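Local coordinates for protein glutathione S-transferase (Bombyx mori, PDB 4E8H) that binds glutathione and probably conjugates it to electrophilic compounds, working as a homodimer, at residues 22-27 against 199-205; 136-140 against 172-177; 150-154 against 188-192. One frame throughout, in Å; residues are numbered along the deposited sequence.

Contact 1: residues 22-27 against 199-205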
ATOM      1  N   MET B  22       6.775   6.098  14.565  1.00  7.72           N
ATOM      2  CA  MET B  22       7.175   6.499  15.919  1.00  8.02           C
ATOM      3  C   MET B  22       6.069   6.284  16.951  1.00  7.83           C
ATOM      4  O   MET B  22       6.340   5.836  18.065  1.00  7.80           O
ATOM      5  CB  MET B  22       7.659   7.956  15.939  1.00  8.25           C
ATOM      6  CG  MET B  22       9.005   8.172  15.253  1.00  9.73           C
ATOM      7  SD  MET B  22       9.309   9.890  14.787  1.00 13.33           S
ATOM      8  CE  MET B  22       9.918  10.561  16.330  1.00 12.54           C
ATOM      9  N   MET B  23       4.830   6.595  16.575  1.00  7.85           N
ATOM     10  CA  MET B  23       3.681   6.361  17.450  1.00  8.04           C
ATOM     11  C   MET B  23       3.358   4.872  17.595  1.00  8.04           C
ATOM     12  O   MET B  23       2.935   4.437  18.666  1.00  8.11           O
ATOM     13  CB  MET B  23       2.448   7.134  16.972  1.00  8.07           C
ATOM     14  CG  MET B  23       2.498   8.634  17.255  1.00  8.78           C
ATOM     15  SD  MET B  23       0.935   9.494  16.952  1.00 11.06           S
ATOM     16  CE  MET B  23       0.766   9.325  15.177  1.00 10.40           C
ATOM     17  N   THR B  24       3.555   4.097  16.528  1.00  8.22           N
ATOM     18  CA  THR B  24       3.354   2.646  16.595  1.00  8.43           C
ATOM     19  C   THR B  24       4.334   2.014  17.583  1.00  8.71           C
ATOM     20  O   THR B  24       3.946   1.165  18.387  1.00  8.67           O
ATOM     21  CB  THR B  24       3.477   1.969  15.210  1.00  8.32           C
ATOM     22  OG1 THR B  24       2.500   2.522  14.324  1.00  8.38           O
ATOM     23  CG2 THR B  24       3.246   0.461  15.313  1.00  8.34           C
ATOM     24  N   ALA B  25       5.594   2.446  17.525  1.00  9.13           N
ATOM     25  CA  ALA B  25       6.632   1.968  18.440  1.00  9.65           C
ATOM     26  C   ALA B  25       6.346   2.318  19.902  1.00 10.09           C
ATOM     27  O   ALA B  25       6.638   1.521  20.798  1.00 10.11           O
ATOM     28  CB  ALA B  25       7.993   2.502  18.023  1.00  9.55           C
ATOM     29  N   ARG B  26       5.783   3.502  20.141  1.00 10.71           N
ATOM     30  CA  ARG B  26       5.414   3.912  21.496  1.00 11.51           C
ATOM     31  C   ARG B  26       4.307   3.032  22.074  1.00 11.96           C
ATOM     32  O   ARG B  26       4.407   2.580  23.218  1.00 11.99           O
ATOM     33  CB  ARG B  26       5.005   5.389  21.535  1.00 11.52           C
ATOM     34  CG  ARG B  26       6.165   6.365  21.347  1.00 12.27           C
ATOM     35  CD  ARG B  26       7.046   6.450  22.587  1.00 13.60           C
ATOM     36  NE  ARG B  26       6.354   7.098  23.699  1.00 14.74           N
ATOM     37  CZ  ARG B  26       6.387   8.404  23.947  1.00 15.24           C
ATOM     38  NH1 ARG B  26       7.085   9.222  23.166  1.00 15.22           N
ATOM     39  NH2 ARG B  26       5.721   8.896  24.982  1.00 15.50           N
ATOM     40  N   VAL B  27       3.267   2.780  21.279  1.00 12.60           N
ATOM     41  CA  VAL B  27       2.143   1.930  21.696  1.00 13.39           C
ATOM     42  C   VAL B  27       2.614   0.508  22.023  1.00 14.07           C
ATOM     43  O   VAL B  27       2.084  -0.138  22.931  1.00 14.09           O
ATOM     44  CB  VAL B  27       1.003   1.916  20.636  1.00 13.23           C
ATOM     45  CG1 VAL B  27      -0.086   0.906  20.995  1.00 13.37           C
ATOM     46  CG2 VAL B  27       0.394   3.298  20.495  1.00 13.12           C
ATOM     47  N   TYR B 199       0.928   7.820  24.584  1.00 14.18           N
ATOM     48  CA  TYR B 199       1.943   7.262  23.692  1.00 13.92           C
ATOM     49  C   TYR B 199       2.599   8.303  22.779  1.00 13.61           C
ATOM     50  O   TYR B 199       2.985   7.999  21.647  1.00 13.65           O
ATOM     51  CB  TYR B 199       1.348   6.105  22.881  1.00 14.01           C
ATOM     52  CG  TYR B 199       0.816   4.977  23.740  1.00 14.28           C
ATOM     53  CD1 TYR B 199       1.684   4.150  24.454  1.00 14.58           C
ATOM     54  CD2 TYR B 199      -0.555   4.738  23.844  1.00 14.54           C
ATOM     55  CE1 TYR B 199       1.206   3.114  25.245  1.00 14.77           C
ATOM     56  CE2 TYR B 199      -1.046   3.702  24.635  1.00 14.80           C
ATOM     57  CZ  TYR B 199      -0.158   2.895  25.332  1.00 15.11           C
ATOM     58  OH  TYR B 199      -0.631   1.867  26.115  1.00 15.56           O
ATOM     59  N   GLY B 200       2.723   9.529  23.281  1.00 13.19           N
ATOM     60  CA  GLY B 200       3.474  10.577  22.597  1.00 12.72           C
ATOM     61  C   GLY B 200       2.767  11.272  21.448  1.00 12.45           C
ATOM     62  O   GLY B 200       3.422  11.778  20.533  1.00 12.32           O
ATOM     63  N   TYR B 201       1.437  11.317  21.497  1.00 12.17           N
ATOM     64  CA  TYR B 201       0.674  11.963  20.433  1.00 11.97           C
ATOM     65  C   TYR B 201       1.098  13.424  20.210  1.00 12.05           C
ATOM     66  O   TYR B 201       1.283  13.844  19.066  1.00 11.95           O
ATOM     67  CB  TYR B 201      -0.840  11.856  20.657  1.00 11.88           C
ATOM     68  CG  TYR B 201      -1.620  12.580  19.587  1.00 11.43           C
ATOM     69  CD1 TYR B 201      -2.150  13.842  19.827  1.00 11.22           C
ATOM     70  CD2 TYR B 201      -1.786  12.022  18.319  1.00 11.39           C
ATOM     71  CE1 TYR B 201      -2.844  14.524  18.847  1.00 11.24           C
ATOM     72  CE2 TYR B 201      -2.481  12.700  17.327  1.00 11.39           C
ATOM     73  CZ  TYR B 201      -3.004  13.952  17.598  1.00 11.29           C
ATOM     74  OH  TYR B 201      -3.697  14.636  16.627  1.00 11.71           O
ATOM     75  N   ASP B 202       1.250  14.185  21.295  1.00 12.11           N
ATOM     76  CA  ASP B 202       1.656  15.593  21.193  1.00 12.35           C
ATOM     77  C   ASP B 202       3.096  15.757  20.731  1.00 12.23           C
ATOM     78  O   ASP B 202       3.368  16.539  19.820  1.00 12.21           O
ATOM     79  CB  ASP B 202       1.461  16.345  22.513  1.00 12.50           C
ATOM     80  CG  ASP B 202       1.746  17.842  22.384  1.00 13.36           C
ATOM     81  OD1 ASP B 202       0.780  18.625  22.268  1.00 14.24           O
ATOM     82  OD2 ASP B 202       2.935  18.237  22.385  1.00 14.73           O
ATOM     83  N   GLU B 203       4.014  15.035  21.365  1.00 12.27           N
ATOM     84  CA  GLU B 203       5.437  15.190  21.068  1.00 12.36           C
ATOM     85  C   GLU B 203       5.818  14.684  19.673  1.00 12.13           C
ATOM     86  O   GLU B 203       6.780  15.173  19.081  1.00 12.08           O
ATOM     87  CB  GLU B 203       6.312  14.554  22.158  1.00 12.54           C
ATOM     88  CG  GLU B 203       6.124  13.059  22.344  1.00 13.40           C
ATOM     89  CD  GLU B 203       6.768  12.544  23.616  1.00 14.47           C
ATOM     90  OE1 GLU B 203       6.042  12.359  24.616  1.00 14.96           O
ATOM     91  OE2 GLU B 203       7.999  12.326  23.621  1.00 15.00           O
ATOM     92  N   ILE B 204       5.060  13.722  19.149  1.00 11.92           N
ATOM     93  CA  ILE B 204       5.326  13.179  17.814  1.00 11.75           C
ATOM     94  C   ILE B 204       4.453  13.832  16.736  1.00 11.75           C
ATOM     95  O   ILE B 204       4.972  14.485  15.827  1.00 11.74           O
ATOM     96  CB  ILE B 204       5.175  11.627  17.765  1.00 11.74           C
ATOM     97  CG1 ILE B 204       6.166  10.954  18.724  1.00 11.70           C
ATOM     98  CG2 ILE B 204       5.369  11.101  16.336  1.00 11.56           C
ATOM     99  CD1 ILE B 204       5.807   9.520  19.092  1.00 11.58           C
ATOM    100  N   ASP B 205       3.136  13.660  16.848  1.00 11.71           N
ATOM    101  CA  ASP B 205       2.216  14.017  15.766  1.00 11.74           C
ATOM    102  C   ASP B 205       1.881  15.505  15.705  1.00 11.57           C
ATOM    103  O   ASP B 205       1.975  16.118  14.641  1.00 11.47           O
ATOM    104  CB  ASP B 205       0.934  13.176  15.830  1.00 11.88           C
ATOM    105  CG  ASP B 205       0.352  12.892  14.454  1.00 12.56           C
ATOM    106  OD1 ASP B 205       1.078  13.051  13.449  1.00 13.45           O
ATOM    107  OD2 ASP B 205      -0.828  12.491  14.376  1.00 13.27           O
TER
HETATM  108  O   HOH W   1       6.391  11.188  26.926  1.00 21.43           O

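Contact 2: residues 136-140 against 172-177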
ATOM      1  N   PHE B 136      -9.381  14.855  -2.767  1.00  8.79           N
ATOM      2  CA  PHE B 136      -9.103  14.604  -1.356  1.00  8.34           C
ATOM      3  C   PHE B 136     -10.388  14.533  -0.532  1.00  8.11           C
ATOM      4  O   PHE B 136     -10.556  13.627   0.287  1.00  8.00           O
ATOM      5  CB  PHE B 136      -8.149  15.655  -0.775  1.00  8.25           C
ATOM      6  CG  PHE B 136      -7.778  15.401   0.660  1.00  7.97           C
ATOM      7  CD1 PHE B 136      -7.011  14.290   1.004  1.00  7.55           C
ATOM      8  CD2 PHE B 136      -8.204  16.260   1.670  1.00  7.45           C
ATOM      9  CE1 PHE B 136      -6.670  14.039   2.332  1.00  7.55           C
ATOM     10  CE2 PHE B 136      -7.864  16.020   3.003  1.00  7.56           C
ATOM     11  CZ  PHE B 136      -7.095  14.906   3.332  1.00  7.30           C
ATOM     12  N   ASP B 137     -11.287  15.489  -0.764  1.00  7.90           N
ATOM     13  CA  ASP B 137     -12.587  15.554  -0.089  1.00  7.85           C
ATOM     14  C   ASP B 137     -13.416  14.289  -0.313  1.00  7.66           C
ATOM     15  O   ASP B 137     -14.113  13.828   0.596  1.00  7.54           O
ATOM     16  CB  ASP B 137     -13.383  16.774  -0.571  1.00  7.96           C
ATOM     17  CG  ASP B 137     -12.673  18.096  -0.306  1.00  8.56           C
ATOM     18  OD1 ASP B 137     -11.793  18.156   0.579  1.00  9.18           O
ATOM     19  OD2 ASP B 137     -13.004  19.085  -0.993  1.00  9.46           O
ATOM     20  N   GLU B 138     -13.339  13.745  -1.528  1.00  7.55           N
ATOM     21  CA  GLU B 138     -14.008  12.493  -1.885  1.00  7.60           C
ATOM     22  C   GLU B 138     -13.511  11.343  -1.008  1.00  7.48           C
ATOM     23  O   GLU B 138     -14.303  10.514  -0.557  1.00  7.50           O
ATOM     24  CB  GLU B 138     -13.790  12.170  -3.371  1.00  7.63           C
ATOM     25  CG  GLU B 138     -14.573  10.955  -3.882  1.00  8.39           C
ATOM     26  CD  GLU B 138     -14.191  10.534  -5.298  1.00  9.30           C
ATOM     27  OE1 GLU B 138     -13.002  10.648  -5.670  1.00  9.55           O
ATOM     28  OE2 GLU B 138     -15.085  10.073  -6.037  1.00  9.68           O
ATOM     29  N   ALA B 139     -12.199  11.312  -0.772  1.00  7.33           N
ATOM     30  CA  ALA B 139     -11.572  10.302   0.083  1.00  7.22           C
ATOM     31  C   ALA B 139     -11.960  10.460   1.554  1.00  7.19           C
ATOM     32  O   ALA B 139     -12.108   9.464   2.266  1.00  7.11           O
ATOM     33  CB  ALA B 139     -10.057  10.336  -0.079  1.00  7.19           C
ATOM     34  N   LEU B 140     -12.121  11.706   2.002  1.00  7.09           N
ATOM     35  CA  LEU B 140     -12.606  11.981   3.357  1.00  7.11           C
ATOM     36  C   LEU B 140     -14.041  11.486   3.556  1.00  6.90           C
ATOM     37  O   LEU B 140     -14.386  11.005   4.634  1.00  6.92           O
ATOM     38  CB  LEU B 140     -12.498  13.472   3.710  1.00  7.16           C
ATOM     39  CG  LEU B 140     -11.132  14.073   4.082  1.00  7.63           C
ATOM     40  CD1 LEU B 140     -11.298  15.530   4.494  1.00  7.82           C
ATOM     41  CD2 LEU B 140     -10.432  13.291   5.198  1.00  7.84           C
ATOM     42  N   ILE B 172      -4.028  17.955   8.372  1.00  9.14           N
ATOM     43  CA  ILE B 172      -5.066  18.827   7.811  1.00  9.58           C
ATOM     44  C   ILE B 172      -5.710  19.722   8.877  1.00 10.21           C
ATOM     45  O   ILE B 172      -6.075  20.865   8.594  1.00 10.30           O
ATOM     46  CB  ILE B 172      -6.114  18.061   6.945  1.00  9.45           C
ATOM     47  CG1 ILE B 172      -6.993  17.132   7.798  1.00  9.29           C
ATOM     48  CG2 ILE B 172      -5.413  17.301   5.808  1.00  9.18           C
ATOM     49  CD1 ILE B 172      -8.218  16.582   7.064  1.00  9.06           C
ATOM     50  N   ASP B 173      -5.830  19.201  10.098  1.00 10.92           N
ATOM     51  CA  ASP B 173      -6.287  19.991  11.236  1.00 11.74           C
ATOM     52  C   ASP B 173      -5.344  21.179  11.466  1.00 12.08           C
ATOM     53  O   ASP B 173      -5.797  22.323  11.574  1.00 12.13           O
ATOM     54  CB  ASP B 173      -6.389  19.118  12.490  1.00 11.87           C
ATOM     55  CG  ASP B 173      -6.898  19.882  13.698  1.00 12.47           C
ATOM     56  OD1 ASP B 173      -8.041  20.387  13.656  1.00 12.64           O
ATOM     57  OD2 ASP B 173      -6.154  19.966  14.697  1.00 13.40           O
ATOM     58  N   ALA B 174      -4.041  20.901  11.506  1.00 12.44           N
ATOM     59  CA  ALA B 174      -3.016  21.941  11.647  1.00 12.77           C
ATOM     60  C   ALA B 174      -3.003  22.944  10.487  1.00 12.98           C
ATOM     61  O   ALA B 174      -2.580  24.090  10.661  1.00 13.00           O
ATOM     62  CB  ALA B 174      -1.642  21.309  11.818  1.00 12.67           C
ATOM     63  N   PHE B 175      -3.460  22.510   9.312  1.00 13.31           N
ATOM     64  CA  PHE B 175      -3.501  23.372   8.122  1.00 13.60           C
ATOM     65  C   PHE B 175      -4.789  24.197   8.038  1.00 13.93           C
ATOM     66  O   PHE B 175      -4.941  25.033   7.141  1.00 14.07           O
ATOM     67  CB  PHE B 175      -3.331  22.563   6.825  1.00 13.48           C
ATOM     68  CG  PHE B 175      -2.048  21.768   6.738  1.00 13.22           C
ATOM     69  CD1 PHE B 175      -0.969  22.015   7.591  1.00 12.88           C
ATOM     70  CD2 PHE B 175      -1.914  20.780   5.765  1.00 12.87           C
ATOM     71  CE1 PHE B 175       0.206  21.269   7.491  1.00 13.04           C
ATOM     72  CE2 PHE B 175      -0.743  20.035   5.653  1.00 12.89           C
ATOM     73  CZ  PHE B 175       0.319  20.280   6.517  1.00 12.87           C
ATOM     74  N   GLY B 176      -5.713  23.949   8.964  1.00 14.18           N
ATOM     75  CA  GLY B 176      -6.958  24.709   9.041  1.00 14.49           C
ATOM     76  C   GLY B 176      -8.152  24.088   8.338  1.00 14.71           C
ATOM     77  O   GLY B 176      -9.158  24.767   8.113  1.00 14.74           O
ATOM     78  N   TYR B 177      -8.047  22.810   7.978  1.00 14.87           N
ATOM     79  CA  TYR B 177      -9.188  22.083   7.433  1.00 15.01           C
ATOM     80  C   TYR B 177     -10.171  21.820   8.570  1.00 15.21           C
ATOM     81  O   TYR B 177      -9.786  21.317   9.629  1.00 15.21           O
ATOM     82  CB  TYR B 177      -8.747  20.764   6.788  1.00 14.99           C
ATOM     83  CG  TYR B 177      -9.743  20.169   5.806  1.00 14.72           C
ATOM     84  CD1 TYR B 177      -9.460  20.123   4.441  1.00 14.57           C
ATOM     85  CD2 TYR B 177     -10.962  19.645   6.242  1.00 14.44           C
ATOM     86  CE1 TYR B 177     -10.367  19.575   3.534  1.00 14.25           C
ATOM     87  CE2 TYR B 177     -11.875  19.102   5.346  1.00 14.36           C
ATOM     88  CZ  TYR B 177     -11.571  19.069   3.996  1.00 14.26           C
ATOM     89  OH  TYR B 177     -12.472  18.526   3.111  1.00 13.86           O
TER

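Contact 3: residues 150-154 against 188-192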
ATOM      1  N   ARG B 150     -18.551   1.867  13.515  1.00 16.62           N
ATOM      2  CA  ARG B 150     -17.327   1.335  14.109  1.00 16.21           C
ATOM      3  C   ARG B 150     -16.641   2.468  14.843  1.00 15.57           C
ATOM      4  O   ARG B 150     -16.619   3.598  14.345  1.00 15.62           O
ATOM      5  CB  ARG B 150     -16.347   0.842  13.049  1.00 16.43           C
ATOM      6  CG  ARG B 150     -16.924   0.014  11.943  1.00 17.22           C
ATOM      7  CD  ARG B 150     -15.833  -0.313  10.954  1.00 18.47           C
ATOM      8  NE  ARG B 150     -16.217  -1.450  10.134  1.00 19.65           N
ATOM      9  CZ  ARG B 150     -16.907  -1.365   9.001  1.00 20.30           C
ATOM     10  NH1 ARG B 150     -17.292  -0.185   8.526  1.00 20.26           N
ATOM     11  NH2 ARG B 150     -17.211  -2.470   8.336  1.00 20.81           N
ATOM     12  N   PRO B 151     -16.065   2.181  16.022  1.00 14.84           N
ATOM     13  CA  PRO B 151     -15.321   3.223  16.724  1.00 14.17           C
ATOM     14  C   PRO B 151     -13.937   3.477  16.117  1.00 13.50           C
ATOM     15  O   PRO B 151     -13.371   4.553  16.311  1.00 13.29           O
ATOM     16  CB  PRO B 151     -15.193   2.667  18.143  1.00 14.23           C
ATOM     17  CG  PRO B 151     -15.262   1.194  17.981  1.00 14.50           C
ATOM     18  CD  PRO B 151     -16.162   0.937  16.810  1.00 14.79           C
ATOM     19  N   PHE B 152     -13.404   2.490  15.399  1.00 12.73           N
ATOM     20  CA  PHE B 152     -12.095   2.610  14.754  1.00 12.06           C
ATOM     21  C   PHE B 152     -12.177   2.131  13.306  1.00 11.72           C
ATOM     22  O   PHE B 152     -13.152   1.479  12.930  1.00 11.46           O
ATOM     23  CB  PHE B 152     -11.028   1.856  15.556  1.00 11.97           C
ATOM     24  CG  PHE B 152     -10.792   2.435  16.926  1.00 11.70           C
ATOM     25  CD1 PHE B 152     -10.042   3.598  17.082  1.00 11.39           C
ATOM     26  CD2 PHE B 152     -11.338   1.833  18.056  1.00 11.45           C
ATOM     27  CE1 PHE B 152      -9.830   4.148  18.343  1.00 11.14           C
ATOM     28  CE2 PHE B 152     -11.129   2.376  19.325  1.00 11.32           C
ATOM     29  CZ  PHE B 152     -10.372   3.535  19.467  1.00 11.28           C
ATOM     30  N   VAL B 153     -11.171   2.457  12.496  1.00 11.50           N
ATOM     31  CA  VAL B 153     -11.265   2.241  11.043  1.00 11.45           C
ATOM     32  C   VAL B 153     -11.505   0.787  10.625  1.00 11.56           C
ATOM     33  O   VAL B 153     -12.180   0.536   9.627  1.00 11.58           O
ATOM     34  CB  VAL B 153     -10.070   2.851  10.248  1.00 11.50           C
ATOM     35  CG1 VAL B 153     -10.042   4.369  10.396  1.00 11.34           C
ATOM     36  CG2 VAL B 153      -8.738   2.231  10.668  1.00 11.15           C
ATOM     37  N   ALA B 154     -10.971  -0.159  11.393  1.00 11.77           N
ATOM     38  CA  ALA B 154     -11.074  -1.574  11.040  1.00 12.06           C
ATOM     39  C   ALA B 154     -12.035  -2.378  11.920  1.00 12.33           C
ATOM     40  O   ALA B 154     -12.222  -3.575  11.696  1.00 12.43           O
ATOM     41  CB  ALA B 154      -9.694  -2.218  11.032  1.00 12.02           C
ATOM     42  N   TRP B 188     -14.203   9.971  15.808  1.00  7.54           N
ATOM     43  CA  TRP B 188     -13.076   9.047  15.713  1.00  7.43           C
ATOM     44  C   TRP B 188     -11.754   9.739  16.028  1.00  7.56           C
ATOM     45  O   TRP B 188     -10.888   9.154  16.677  1.00  7.48           O
ATOM     46  CB  TRP B 188     -13.017   8.409  14.321  1.00  7.26           C
ATOM     47  CG  TRP B 188     -11.701   7.751  13.998  1.00  7.02           C
ATOM     48  CD1 TRP B 188     -11.347   6.458  14.251  1.00  6.88           C
ATOM     49  CD2 TRP B 188     -10.569   8.358  13.359  1.00  6.94           C
ATOM     50  NE1 TRP B 188     -10.068   6.219  13.812  1.00  6.80           N
ATOM     51  CE2 TRP B 188      -9.566   7.368  13.260  1.00  6.95           C
ATOM     52  CE3 TRP B 188     -10.304   9.642  12.860  1.00  6.86           C
ATOM     53  CZ2 TRP B 188      -8.316   7.620  12.685  1.00  6.84           C
ATOM     54  CZ3 TRP B 188      -9.058   9.894  12.291  1.00  6.91           C
ATOM     55  CH2 TRP B 188      -8.082   8.885  12.206  1.00  6.98           C
ATOM     56  N   PHE B 189     -11.602  10.976  15.560  1.00  7.89           N
ATOM     57  CA  PHE B 189     -10.364  11.730  15.765  1.00  8.44           C
ATOM     58  C   PHE B 189     -10.150  12.059  17.245  1.00  8.92           C
ATOM     59  O   PHE B 189      -9.037  11.920  17.758  1.00  8.97           O
ATOM     60  CB  PHE B 189     -10.344  12.987  14.878  1.00  8.29           C
ATOM     61  CG  PHE B 189      -9.082  13.814  14.985  1.00  8.17           C
ATOM     62  CD1 PHE B 189      -7.820  13.239  14.833  1.00  8.14           C
ATOM     63  CD2 PHE B 189      -9.166  15.188  15.200  1.00  8.15           C
ATOM     64  CE1 PHE B 189      -6.660  14.021  14.922  1.00  8.20           C
ATOM     65  CE2 PHE B 189      -8.017  15.978  15.287  1.00  8.19           C
ATOM     66  CZ  PHE B 189      -6.762  15.394  15.149  1.00  8.08           C
ATOM     67  N   GLU B 190     -11.219  12.467  17.928  1.00  9.55           N
ATOM     68  CA  GLU B 190     -11.148  12.750  19.364  1.00 10.23           C
ATOM     69  C   GLU B 190     -10.845  11.475  20.144  1.00 10.31           C
ATOM     70  O   GLU B 190     -10.046  11.485  21.081  1.00 10.35           O
ATOM     71  CB  GLU B 190     -12.443  13.399  19.868  1.00 10.39           C
ATOM     72  CG  GLU B 190     -12.753  14.771  19.256  1.00 11.62           C
ATOM     73  CD  GLU B 190     -11.636  15.789  19.453  1.00 13.13           C
ATOM     74  OE1 GLU B 190     -11.118  15.903  20.585  1.00 13.75           O
ATOM     75  OE2 GLU B 190     -11.283  16.483  18.473  1.00 13.67           O
ATOM     76  N   ARG B 191     -11.473  10.377  19.726  1.00 10.52           N
ATOM     77  CA  ARG B 191     -11.273   9.057  20.318  1.00 10.63           C
ATOM     78  C   ARG B 191      -9.822   8.572  20.201  1.00 10.62           C
ATOM     79  O   ARG B 191      -9.242   8.102  21.180  1.00 10.58           O
ATOM     80  CB  ARG B 191     -12.221   8.056  19.649  1.00 10.70           C
ATOM     81  CG  ARG B 191     -12.315   6.692  20.320  1.00 11.25           C
ATOM     82  CD  ARG B 191     -13.341   5.797  19.622  1.00 12.09           C
ATOM     83  NE  ARG B 191     -14.683   6.385  19.615  1.00 12.74           N
ATOM     84  CZ  ARG B 191     -15.346   6.762  18.523  1.00 13.24           C
ATOM     85  NH1 ARG B 191     -14.812   6.610  17.316  1.00 13.10           N
ATOM     86  NH2 ARG B 191     -16.558   7.287  18.637  1.00 13.52           N
ATOM     87  N   THR B 192      -9.248   8.698  19.004  1.00 10.70           N
ATOM     88  CA  THR B 192      -7.916   8.165  18.703  1.00 10.76           C
ATOM     89  C   THR B 192      -6.806   9.001  19.350  1.00 11.12           C
ATOM     90  O   THR B 192      -5.815   8.449  19.838  1.00 10.92           O
ATOM     91  CB  THR B 192      -7.709   8.010  17.174  1.00 10.72           C
ATOM     92  OG1 THR B 192      -8.767   7.208  16.632  1.00 10.18           O
ATOM     93  CG2 THR B 192      -6.369   7.354  16.850  1.00 10.69           C
TER

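Contact 1: residues 22-27 against 199-205
Ile204 lies across the side chains of Met22 and Met23 and fills the middle of this contact. Its CG2 sits 3.9 Å from Met22 CB, and its CD1 is equally close to Met23 CG. Met23 and Ile204 run alongside each other in opposite senses. Beyond CG the Met23 chain stays extended and then bends at chi3 (-66°), which turns CE onto the carboxylate of Asp205. Met23 SD is 4.0 Å from Tyr201 CD2, an oblique Met-aromatic contact. The Asp205 carboxylate is held from outside: OD1 by a salt bridge to Arg19, OD2 by a hydrogen bond to Thr170. Thr170 also bonds Tyr201 OH.

At the other end, Val27 covers the Tyr199 ring. Val27 CA stands over one face, 3.9 Å from the centroid, as a CH-pi contact, and Val27 CG2 touches Tyr199 CG at 3.7 Å.

Arg26 forms the polar margin. Bends at chi2 and chi3 lay one guanidinium face over the backbone at Tyr199 and Gly200. Glu203 meets the guanidinium edge, with the two planes 80° apart. The salt bridge is long: Arg26 NH1 to Glu203 OE2 is 3.3 Å, a weak hydrogen bond. Arg26 NH2 makes a second weak bond, to Glu203 OE1. A water bridges the pair, accepting from Arg26 NH2 and donating to Glu203 OE1. Gly200 takes the N-cap position of helix 201-213, with a positive phi.

The contact joins the thioredoxin-like domain to the last helix of the helical domain. The short axes run roughly antiparallel, at 151°. Met22 also packs on strands 7-11 and 32-36, Met23 on helix 160-174, and Val27 and Tyr201 on helix 183-196.

Contact 2: residues 136-140 against 172-177
This is a buried side-chain contact between two helices of the all-helical C-terminal domain, made across a wide backbone gap. Helix 130-146 supplies Phe136, Asp137 and Leu140. The end of helix 160-174 and the turn after it supply Ile172 and Tyr177. The nearest CA pair, Asp137 and Tyr177, is 10.5 Å apart, and the side chains span the gap between them.

Phe136 and Ile172 point at each other from the two helices. Ile172 CG2 reaches Phe136 CZ at 3.8 Å, obliquely to the ring. Leu140 CD1 extends the apolar patch, lying 4.1 Å from Ile172 CD1 and 3.6 Å from Tyr177 CZ. Helix 93-124 packs against the cluster through Tyr114 on Phe136 and Tyr118 on Ile172 and Tyr177.

The chain turns sharply before Tyr177. Gly176, with positive phi, ends the helix in a Schellman motif, and Tyr177 N bonds back to Ile172 O. With CG anti to the backbone N (chi1 -160°), the Tyr177 ring then reaches back to helix 130-146. Asp137 OD1 lies near the ring plane at its edge. Tyr177 OH donates to Asp137 OD1 at 2.6 Å. The hydroxyl comes from above the carboxylate plane, 59° out of it, and the carboxylate and ring planes are 65° apart.

The bond is short, though its approach is well out of the carboxylate plane. A negative charge on Asp137 would probably favour it. It ties the turn after one helix to a neighbouring helix, beside the apolar patch of Phe136, Leu140 and Ile172.

Contact 3: residues 150-154 against 188-192
Trp188 lies at the tight, buried side of this contact, while Arg191 and the Pro151 ring form its more exposed side. Pro151 O lies in the indole plane at its edge, 3.5 Å from Trp188 CD1. Val153 CG1 approaches the indole obliquely, 3.9 Å from Trp188 NE1. The Phe152 side chain runs nearly perpendicular to that of Trp188, with NE1 oblique to the phenyl ring. That nitrogen bonds to Asp162 OD1, which also accepts from Val153 N. One carboxylate oxygen of helix 160-174 therefore fixes both sides of the contact.

Thr192 OG1 comes to the edge of the Phe152 ring, 3.7 Å from CE1. The same hydroxyl donates to Trp188 O at 2.9 Å. Thr192 N also reaches this carbonyl, from the opposite face of its plane. With OG1 beside the backbone N (chi1 -55°), the threonine turns back to the preceding turn of its own helix.

In the fold, the contact packs the loop between helices 130-146 and 160-174 onto helix 183-196, all within the GST C-terminal domain.

The more exposed side is held by a poorly aligned bond. Arg191 bends at chi3 (-59°) after an extended start. Its CD stands over the Phe152 ring face as a CH-pi contact, 4.2 Å from the centroid, and the guanidinium lies with one face over Pro151 CA. Arg191 NH1 is 2.7 Å from Pro151 O, but the angle at hydrogen is 129°, so the bond is weak.

How the contacts relate
Contact 1 joins the two domains, while contacts 2 and 3 lie within the helical domain. Contacts 1 and 3 touch: Tyr201 OH packs 3.5 Å from Phe189 CE1, where helices 183-196 and 201-213 follow each other. Their centres are 17 Å apart. Contacts 2 and 3 alternate along the chain, with centres 16 Å apart and nearest atoms about 4 Å. Contacts 1 and 2 do not touch; their centres are 21 Å apart. Helix 160-174 links all three: it supplies Ile172 to contact 2, Asp162 to contact 3 and Thr170 to contact 1. The Met22 side chain is about 12 Å from bound glutathione. The side chains of Phe136 and Val153 are each about 11 Å from that of glutathione-binding Arg72.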